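Local coordinates for Sso-CP2 metallo-carboxypetidase (Sulfolobus solfataricus, PDB 4MMO), which probably acts as a zinc-dependent peptidase of the M20 family, a metallo-carboxypeptidase that trims residues from peptide C-termini, at residues L8-L12 with I97-A102; L39-A43 with Y55-N59; K64-I68 with V127-L132; M110-A115 with Y420-I424. One frame throughout, in Å; residues are numbered along the deposited sequence.

In the fold
All four contacts lie in the zinc-binding part of the chain. Contact 2 is nested along the chain inside the loop closed by contact 1. Contact 3 opens after contact 2 closes, and its segments alternate with those of contacts 1 and 4. Contacts 2 and 3 share the mixed sheet: strands 53-58 and 128-134 are neighbours in it, and the contact centres are about 10 Å apart. Contact 4 packs helix 102-121 against helix 417-433, and Leu113 touches both Leu39 and Leu131. Contact 1, about 14 Å from contact 4 between centres, adds helix 3-12 through Leu8 and Phe11. Helix 3-12 and helix 417-433 thus touch, and both pack on helix 102-121, joining the chain's two ends.

Contact 1: L8-L12 with I97-A102; sequences LIEFL and IYARGA
Leu12 and Ile97 meet in the tight part of this contact, where Leu12 CD1 lies 3.5 Å from Ile97 CG2. Ile9, one turn earlier in the helix, brings its CD1 to within 3.7 Å of the same Ile97 CG2. The longer branch of Ile97 is shared. Its CG1 stands beside the backbone N (chi1 -55°), and Ile97 CD1 meets Leu8 CD2 at 3.7 Å while also touching Ile9 CD1. Ile97 is thus touched by three side chains of helix 3-12. The next part of the contact is a type II beta turn from Ala99 to Ala102. Gly101 takes its third position with positive phi (96°), as is common for glycine there. The turn leads from strand 96-98 into helix 102-121, whose Asp104 binds the zinc ion. Leu12 CD2 packs on the turn backbone, 3.7 Å from Gly101 O. Beside it the fit is looser: Leu12 CB and Ala99 CB are 4.1 Å apart. No direct hydrogen bond joins the segments. A water instead donates to Leu12 O at 2.9 Å and to Arg100 O at 2.7 Å. The Arg100 side chain turns to the far side, where it forms a salt bridge with Glu413.

Contact 2: L39-A43 with Y55-N59; sequences LGVKA and YAEIN
Lys42 O and Glu57 N are joined through a water. The water donates to Lys42 O at 2.6 Å and accepts from Glu57 N at 3.0 Å. It spans a place where Lys42 O and Glu57 N are 4.4 Å apart, too far for a direct bond. At the next residue, Ala43 CA makes a CA-H...O contact with Tyr55 O at 3.4 Å. The methyls Ala43 CB and Ala56 CB lie 4.0 Å apart, and Val35 of helix 24-39 touches both alanines. Ala43 N is bonded elsewhere, to the carboxylate of Glu36. Val41 rests on the opposing backbone, with its CB 3.8 Å from Glu57 O. With chi1 -63°, Val41 CG2 sits between the backbone N and the carbonyl carbon, and from there reaches to 4.2 Å from Ile58 CG1. Leu39 and Ile58 cross at about a right angle, and Leu39 CD1 meets Ile58 CD1 at 3.7 Å. Leu39 also packs on Leu113 and Ile116 of helix 102-121. Gly40, with positive phi, ends the helical run and turns the chain toward the sheet. The arrangement is a helix-to-strand connection that leads into a beta hairpin, strands 43-46 and 53-58, at one edge of the mixed sheet.

Contact 3: K64-I68 with V127-L132; sequences KTLLI and VNVKLL
Ile68 N donates to Lys130 O at 2.7 Å, and the bond is almost straight (175° at the hydrogen). Leu66 N makes an equally short bond to Asn128 O, 2.7 Å. Between these two, Lys130 N donates to Leu66 O at 2.8 Å. The outer bonds are slightly longer and more bent: Asn128 N to Lys64 O and Leu132 N to Ile68 O, both 2.9 Å. This alternation is that of parallel strands. Among the side chains, Asn128 ND2 makes a weak bond to Thr65 OG1 (3.4 Å), while Asn128 OD1 accepts from Val60 N and Ala62 N. On the same face the Lys130 chain runs extended past Thr65, with Lys130 CE 4.0 Å from Thr65 CG2. Its NZ is held by Lys156 O and Lys154 O. The other face is apolar. There Ile68 CD1 meets Val129 CG1 at 3.7 Å, and Leu131 CD2 packs on Ile68 CB. Helix 102-121 covers this apolar face through Leu113 and Ile116. It connects the two parallel strands, as in a beta-alpha-beta crossover, here with strands 91-93 and 96-98 also in the connection. Strand 53-58 flanks strand 128-134, and strand 159-161 flanks strand 65-71, which ends at the zinc ligand His71.

Contact 4: M110-A115 with Y420-I424; sequences MARLFA and YYKAI
Tyr420 OH rests against Met110 and Phe114 together, 3.4 Å from Met110 CG and 3.5 Å from Phe114 CD2. The tyrosine reaches them because its CG is turned opposite the backbone N (chi1 172°), which sends the ring across to helix 102-121. The hydroxyl has its hydrogen bond elsewhere, with Glu4 O. Ala111 meets the edge of the ring, with Tyr420 CE1 3.6 Å from Ala111 N. Ile424 CD1, one turn on in the same helix, covers one ring face near its rim. The two branches of Ile424 meet different residues of helix 102-121. CG1 stands beside the backbone N (chi1 -65°) and lies 3.5 Å from Ala111 CA, while CG2 faces Ala115. Ala115 CB also touches Ile424 O at 3.4 Å. Ala111 CB meets Ala423 CB at 3.8 Å. Met110 CG sits at the edge of the Phe114 ring, in its plane. The chain then bends, and the methyl packs on Phe11. With alanines at the crossing, the short helix segments approach to 8.4 Å between axes, at an angle of 48°. This is close helix packing in the zinc-binding alpha/beta domain, where at this level helix 102-121 lies between helix 417-433 and the mixed sheet.

Contact 1: L8-L12 with I97-A102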
# COMPACT_ATOMS: atom_id res chain seq x y z
N LEU A 8 -15.00 27.66 -25.70
CA LEU A 8 -14.59 27.03 -24.45
C LEU A 8 -15.16 25.61 -24.37
O LEU A 8 -14.45 24.67 -24.02
CB LEU A 8 -15.02 27.86 -23.24
CG LEU A 8 -14.88 27.19 -21.87
CD1 LEU A 8 -13.45 26.74 -21.62
CD2 LEU A 8 -15.35 28.12 -20.77
N ILE A 9 -16.45 25.48 -24.68
CA ILE A 9 -17.13 24.18 -24.68
C ILE A 9 -16.42 23.21 -25.63
O ILE A 9 -16.15 22.06 -25.27
CB ILE A 9 -18.61 24.31 -25.13
CG1 ILE A 9 -19.40 25.17 -24.15
CG2 ILE A 9 -19.27 22.93 -25.28
CD1 ILE A 9 -19.56 24.57 -22.76
N GLU A 10 -16.12 23.69 -26.83
CA GLU A 10 -15.41 22.90 -27.83
C GLU A 10 -14.06 22.43 -27.28
O GLU A 10 -13.68 21.27 -27.46
CB GLU A 10 -15.21 23.75 -29.09
CG GLU A 10 -14.50 23.06 -30.23
CD GLU A 10 -14.35 23.97 -31.44
OE1 GLU A 10 -13.93 25.14 -31.25
OE2 GLU A 10 -14.66 23.53 -32.56
N PHE A 11 -13.35 23.33 -26.60
CA PHE A 11 -12.05 23.03 -26.01
C PHE A 11 -12.19 21.96 -24.93
O PHE A 11 -11.42 21.00 -24.87
CB PHE A 11 -11.48 24.32 -25.39
CG PHE A 11 -10.02 24.25 -25.00
CD1 PHE A 11 -9.15 23.33 -25.58
CD2 PHE A 11 -9.51 25.13 -24.06
CE1 PHE A 11 -7.81 23.29 -25.22
CE2 PHE A 11 -8.17 25.10 -23.69
CZ PHE A 11 -7.32 24.18 -24.27
N LEU A 12 -13.20 22.14 -24.09
CA LEU A 12 -13.43 21.26 -22.94
C LEU A 12 -13.85 19.84 -23.35
O LEU A 12 -13.64 18.89 -22.59
CB LEU A 12 -14.51 21.87 -22.04
CG LEU A 12 -14.09 23.06 -21.17
CD1 LEU A 12 -15.31 23.66 -20.48
CD2 LEU A 12 -13.06 22.64 -20.13
N ILE A 97 -20.61 25.07 -16.29
CA ILE A 97 -20.10 24.10 -17.26
C ILE A 97 -19.43 22.97 -16.50
O ILE A 97 -18.56 23.22 -15.67
CB ILE A 97 -19.07 24.73 -18.20
CG1 ILE A 97 -19.65 25.97 -18.89
CG2 ILE A 97 -18.62 23.71 -19.25
CD1 ILE A 97 -18.61 26.78 -19.62
N TYR A 98 -19.83 21.73 -16.79
CA TYR A 98 -19.31 20.57 -16.08
C TYR A 98 -18.36 19.77 -16.95
O TYR A 98 -18.78 19.06 -17.87
CB TYR A 98 -20.45 19.68 -15.59
CG TYR A 98 -21.20 20.28 -14.42
CD1 TYR A 98 -22.25 21.16 -14.62
CD2 TYR A 98 -20.85 19.96 -13.12
CE1 TYR A 98 -22.93 21.71 -13.56
CE2 TYR A 98 -21.52 20.51 -12.05
CZ TYR A 98 -22.57 21.38 -12.27
OH TYR A 98 -23.24 21.93 -11.20
N ALA A 99 -17.07 19.87 -16.66
CA ALA A 99 -16.06 19.11 -17.38
C ALA A 99 -14.74 19.09 -16.61
O ALA A 99 -14.41 20.04 -15.90
CB ALA A 99 -15.84 19.71 -18.76
N ARG A 100 -14.00 18.00 -16.74
CA ARG A 100 -12.61 17.97 -16.29
C ARG A 100 -11.85 19.03 -17.08
O ARG A 100 -11.94 19.08 -18.31
CB ARG A 100 -12.00 16.59 -16.51
CG ARG A 100 -10.47 16.53 -16.45
CD ARG A 100 -9.90 16.93 -15.08
NE ARG A 100 -9.95 15.84 -14.10
CZ ARG A 100 -10.75 15.79 -13.03
NH1 ARG A 100 -11.59 16.78 -12.75
NH2 ARG A 100 -10.70 14.74 -12.23
N GLY A 101 -11.12 19.88 -16.37
CA GLY A 101 -10.34 20.94 -16.99
C GLY A 101 -11.02 22.30 -17.04
O GLY A 101 -10.47 23.25 -17.57
N ALA A 102 -12.22 22.39 -16.48
CA ALA A 102 -12.98 23.63 -16.54
C ALA A 102 -12.28 24.73 -15.72
O ALA A 102 -12.14 25.86 -16.18
CB ALA A 102 -14.39 23.40 -16.03
O HOH W 1 -11.28 19.27 -20.95

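Contact 2: L39-A43 with Y55-N59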
# COMPACT_ATOMS: atom_id res chain seq x y z
N LEU A 39 -6.47 35.16 -32.80
CA LEU A 39 -5.56 36.30 -32.71
C LEU A 39 -4.98 36.73 -34.06
O LEU A 39 -4.47 37.84 -34.19
CB LEU A 39 -4.42 35.98 -31.74
CG LEU A 39 -4.83 35.44 -30.37
CD1 LEU A 39 -3.61 35.36 -29.46
CD2 LEU A 39 -5.93 36.28 -29.73
N GLY A 40 -5.06 35.85 -35.05
CA GLY A 40 -4.59 36.18 -36.39
C GLY A 40 -3.07 36.25 -36.50
O GLY A 40 -2.54 36.91 -37.39
N VAL A 41 -2.38 35.57 -35.59
CA VAL A 41 -0.92 35.46 -35.64
C VAL A 41 -0.55 34.01 -35.92
O VAL A 41 -1.41 33.13 -35.93
CB VAL A 41 -0.26 35.89 -34.32
CG1 VAL A 41 -0.54 37.36 -34.04
CG2 VAL A 41 -0.76 35.03 -33.15
N LYS A 42 0.74 33.76 -36.14
CA LYS A 42 1.24 32.41 -36.34
C LYS A 42 1.49 31.73 -34.99
O LYS A 42 2.14 32.29 -34.11
CB LYS A 42 2.52 32.45 -37.17
CG LYS A 42 3.20 31.10 -37.36
CD LYS A 42 4.19 31.14 -38.52
CE LYS A 42 5.52 30.49 -38.16
NZ LYS A 42 6.29 31.29 -37.16
N ALA A 43 0.96 30.52 -34.84
CA ALA A 43 1.20 29.70 -33.65
C ALA A 43 1.95 28.44 -34.05
O ALA A 43 1.75 27.91 -35.15
CB ALA A 43 -0.11 29.34 -32.98
N TYR A 55 3.27 27.54 -28.88
CA TYR A 55 3.88 28.85 -28.70
C TYR A 55 3.34 29.84 -29.73
O TYR A 55 3.06 29.47 -30.87
CB TYR A 55 5.40 28.76 -28.82
CG TYR A 55 6.08 30.10 -28.73
CD1 TYR A 55 6.30 30.71 -27.51
CD2 TYR A 55 6.49 30.77 -29.88
CE1 TYR A 55 6.92 31.94 -27.42
CE2 TYR A 55 7.11 32.00 -29.80
CZ TYR A 55 7.32 32.58 -28.57
OH TYR A 55 7.94 33.81 -28.48
N ALA A 56 3.21 31.09 -29.32
CA ALA A 56 2.81 32.16 -30.22
C ALA A 56 3.24 33.51 -29.67
O ALA A 56 3.32 33.69 -28.45
CB ALA A 56 1.30 32.15 -30.44
N GLU A 57 3.54 34.43 -30.57
CA GLU A 57 3.91 35.78 -30.19
C GLU A 57 2.94 36.77 -30.82
O GLU A 57 2.66 36.70 -32.01
CB GLU A 57 5.34 36.10 -30.62
CG GLU A 57 5.80 37.50 -30.25
CD GLU A 57 7.27 37.73 -30.53
OE1 GLU A 57 7.89 36.88 -31.20
OE2 GLU A 57 7.80 38.76 -30.08
N ILE A 58 2.42 37.67 -29.99
CA ILE A 58 1.62 38.79 -30.46
C ILE A 58 2.42 40.06 -30.23
O ILE A 58 2.48 40.57 -29.11
CB ILE A 58 0.27 38.88 -29.71
CG1 ILE A 58 -0.51 37.57 -29.84
CG2 ILE A 58 -0.57 40.03 -30.25
CD1 ILE A 58 -0.24 36.58 -28.73
N ASN A 59 3.06 40.55 -31.29
CA ASN A 59 3.89 41.74 -31.20
C ASN A 59 3.16 42.98 -31.70
O ASN A 59 2.66 43.01 -32.82
CB ASN A 59 5.18 41.56 -32.00
CG ASN A 59 6.11 42.75 -31.86
OD1 ASN A 59 6.79 42.90 -30.85
ND2 ASN A 59 6.15 43.59 -32.88
O HOH W 2 4.11 33.85 -33.46

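Contact 3: K64-I68 with V127-L132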
# COMPACT_ATOMS: atom_id res chain seq x y z
N LYS A 64 6.91 46.96 -23.37
CA LYS A 64 6.82 45.86 -22.41
C LYS A 64 6.40 44.56 -23.07
O LYS A 64 5.57 44.56 -23.99
CB LYS A 64 5.83 46.21 -21.30
CG LYS A 64 6.37 47.22 -20.29
CD LYS A 64 5.29 47.59 -19.29
CE LYS A 64 5.83 48.46 -18.17
NZ LYS A 64 4.80 48.68 -17.12
N THR A 65 6.95 43.45 -22.59
CA THR A 65 6.62 42.12 -23.09
C THR A 65 6.18 41.22 -21.95
O THR A 65 6.89 41.07 -20.95
CB THR A 65 7.83 41.48 -23.80
OG1 THR A 65 8.22 42.29 -24.91
CG2 THR A 65 7.48 40.08 -24.30
N LEU A 66 5.00 40.63 -22.11
CA LEU A 66 4.44 39.72 -21.12
C LEU A 66 4.46 38.27 -21.62
O LEU A 66 4.03 37.98 -22.74
CB LEU A 66 3.00 40.14 -20.80
CG LEU A 66 2.21 39.22 -19.86
CD1 LEU A 66 2.80 39.22 -18.46
CD2 LEU A 66 0.74 39.63 -19.83
N LEU A 67 4.97 37.38 -20.79
CA LEU A 67 4.94 35.94 -21.07
C LEU A 67 3.78 35.32 -20.30
O LEU A 67 3.70 35.44 -19.08
CB LEU A 67 6.26 35.29 -20.64
CG LEU A 67 6.40 33.78 -20.86
CD1 LEU A 67 6.22 33.42 -22.33
CD2 LEU A 67 7.75 33.29 -20.38
N ILE A 68 2.86 34.68 -21.03
CA ILE A 68 1.70 34.05 -20.41
C ILE A 68 1.81 32.53 -20.46
O ILE A 68 1.95 31.95 -21.53
CB ILE A 68 0.39 34.50 -21.09
CG1 ILE A 68 0.22 36.02 -20.95
CG2 ILE A 68 -0.82 33.76 -20.50
CD1 ILE A 68 -1.06 36.58 -21.54
N VAL A 127 0.90 45.92 -24.97
CA VAL A 127 1.95 45.08 -24.41
C VAL A 127 2.13 43.88 -25.33
O VAL A 127 1.16 43.27 -25.77
CB VAL A 127 1.59 44.61 -22.97
CG1 VAL A 127 0.21 43.98 -22.93
CG2 VAL A 127 2.64 43.66 -22.42
N ASN A 128 3.38 43.57 -25.66
CA ASN A 128 3.67 42.39 -26.44
C ASN A 128 3.38 41.16 -25.60
O ASN A 128 3.70 41.13 -24.41
CB ASN A 128 5.13 42.39 -26.88
CG ASN A 128 5.51 43.65 -27.63
OD1 ASN A 128 4.77 44.12 -28.49
ND2 ASN A 128 6.67 44.20 -27.31
N VAL A 129 2.75 40.17 -26.22
CA VAL A 129 2.36 38.96 -25.51
C VAL A 129 2.97 37.72 -26.15
O VAL A 129 2.86 37.51 -27.36
CB VAL A 129 0.82 38.81 -25.46
CG1 VAL A 129 0.41 37.48 -24.84
CG2 VAL A 129 0.22 39.96 -24.69
N LYS A 130 3.64 36.93 -25.32
CA LYS A 130 4.15 35.63 -25.73
C LYS A 130 3.38 34.57 -24.97
O LYS A 130 3.24 34.65 -23.75
CB LYS A 130 5.64 35.53 -25.42
CG LYS A 130 6.49 36.51 -26.20
CD LYS A 130 7.95 36.40 -25.84
CE LYS A 130 8.81 37.23 -26.78
NZ LYS A 130 10.25 37.13 -26.43
N LEU A 131 2.88 33.58 -25.71
CA LEU A 131 2.06 32.51 -25.14
C LEU A 131 2.84 31.21 -25.08
O LEU A 131 3.49 30.83 -26.06
CB LEU A 131 0.80 32.30 -25.98
CG LEU A 131 -0.13 33.49 -26.19
CD1 LEU A 131 -1.27 33.06 -27.10
CD2 LEU A 131 -0.67 34.02 -24.86
N LEU A 132 2.78 30.54 -23.94
CA LEU A 132 3.45 29.25 -23.78
C LEU A 132 2.53 28.27 -23.08
O LEU A 132 2.36 28.33 -21.86
CB LEU A 132 4.75 29.42 -22.99
CG LEU A 132 5.70 28.22 -23.01
CD1 LEU A 132 6.21 27.99 -24.41
CD2 LEU A 132 6.87 28.41 -22.06

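Contact 4: M110-A115 with Y420-I424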
# COMPACT_ATOMS: atom_id res chain seq x y z
N MET A 110 -8.52 29.93 -21.83
CA MET A 110 -9.32 30.41 -22.95
C MET A 110 -9.81 31.83 -22.69
O MET A 110 -9.91 32.64 -23.62
CB MET A 110 -10.51 29.48 -23.18
CG MET A 110 -11.32 29.79 -24.42
SD MET A 110 -10.39 29.59 -25.95
CE MET A 110 -10.09 27.82 -25.94
N ALA A 111 -10.13 32.13 -21.43
CA ALA A 111 -10.53 33.48 -21.04
C ALA A 111 -9.45 34.47 -21.45
O ALA A 111 -9.74 35.47 -22.10
CB ALA A 111 -10.78 33.54 -19.54
N ARG A 112 -8.21 34.17 -21.08
CA ARG A 112 -7.08 35.04 -21.40
C ARG A 112 -6.96 35.26 -22.90
O ARG A 112 -6.68 36.37 -23.35
CB ARG A 112 -5.78 34.45 -20.86
CG ARG A 112 -5.71 34.41 -19.34
CD ARG A 112 -4.41 33.78 -18.88
NE ARG A 112 -4.27 33.84 -17.43
CZ ARG A 112 -3.24 33.33 -16.75
NH1 ARG A 112 -2.26 32.71 -17.40
NH2 ARG A 112 -3.19 33.44 -15.43
N LEU A 113 -7.18 34.20 -23.68
CA LEU A 113 -7.09 34.28 -25.14
C LEU A 113 -8.13 35.23 -25.71
O LEU A 113 -7.84 36.01 -26.61
CB LEU A 113 -7.30 32.90 -25.76
CG LEU A 113 -6.07 32.12 -26.23
CD1 LEU A 113 -6.50 30.78 -26.80
CD2 LEU A 113 -5.28 32.90 -27.27
N PHE A 114 -9.35 35.16 -25.19
CA PHE A 114 -10.43 36.00 -25.68
C PHE A 114 -10.26 37.45 -25.22
O PHE A 114 -10.68 38.37 -25.92
CB PHE A 114 -11.79 35.43 -25.28
CG PHE A 114 -12.30 34.39 -26.23
CD1 PHE A 114 -12.84 34.76 -27.45
CD2 PHE A 114 -12.23 33.04 -25.92
CE1 PHE A 114 -13.30 33.81 -28.34
CE2 PHE A 114 -12.69 32.08 -26.80
CZ PHE A 114 -13.23 32.47 -28.02
N ALA A 115 -9.62 37.66 -24.07
CA ALA A 115 -9.29 39.01 -23.63
C ALA A 115 -8.32 39.65 -24.62
O ALA A 115 -8.52 40.79 -25.05
CB ALA A 115 -8.69 39.00 -22.23
N TYR A 420 -16.45 32.74 -15.79
CA TYR A 420 -15.66 32.66 -17.01
C TYR A 420 -15.61 34.03 -17.68
O TYR A 420 -14.57 34.46 -18.16
CB TYR A 420 -16.25 31.63 -17.98
CG TYR A 420 -15.61 31.62 -19.34
CD1 TYR A 420 -14.24 31.44 -19.49
CD2 TYR A 420 -16.37 31.79 -20.49
CE1 TYR A 420 -13.64 31.43 -20.74
CE2 TYR A 420 -15.78 31.78 -21.75
CZ TYR A 420 -14.42 31.60 -21.86
OH TYR A 420 -13.83 31.59 -23.11
N TYR A 421 -16.75 34.71 -17.69
CA TYR A 421 -16.84 36.04 -18.29
C TYR A 421 -16.10 37.08 -17.46
O TYR A 421 -15.50 38.00 -18.02
CB TYR A 421 -18.31 36.45 -18.48
CG TYR A 421 -19.00 35.67 -19.58
CD1 TYR A 421 -18.51 35.70 -20.88
CD2 TYR A 421 -20.13 34.91 -19.32
CE1 TYR A 421 -19.13 34.99 -21.89
CE2 TYR A 421 -20.75 34.20 -20.33
CZ TYR A 421 -20.25 34.24 -21.61
OH TYR A 421 -20.87 33.54 -22.62
N LYS A 422 -16.13 36.95 -16.14
CA LYS A 422 -15.37 37.87 -15.29
C LYS A 422 -13.88 37.67 -15.49
O LYS A 422 -13.10 38.62 -15.36
CB LYS A 422 -15.72 37.69 -13.81
CG LYS A 422 -17.06 38.28 -13.39
CD LYS A 422 -17.09 38.48 -11.89
CE LYS A 422 -18.50 38.67 -11.36
NZ LYS A 422 -18.58 38.34 -9.91
N ALA A 423 -13.48 36.44 -15.80
CA ALA A 423 -12.06 36.13 -15.97
C ALA A 423 -11.52 36.80 -17.22
O ALA A 423 -10.43 37.38 -17.20
CB ALA A 423 -11.84 34.62 -16.03
N ILE A 424 -12.27 36.72 -18.31
CA ILE A 424 -11.94 37.43 -19.54
C ILE A 424 -11.78 38.92 -19.21
O ILE A 424 -10.83 39.57 -19.63
CB ILE A 424 -13.04 37.26 -20.61
CG1 ILE A 424 -13.13 35.80 -21.05
CG2 ILE A 424 -12.76 38.15 -21.83
CD1 ILE A 424 -14.36 35.47 -21.89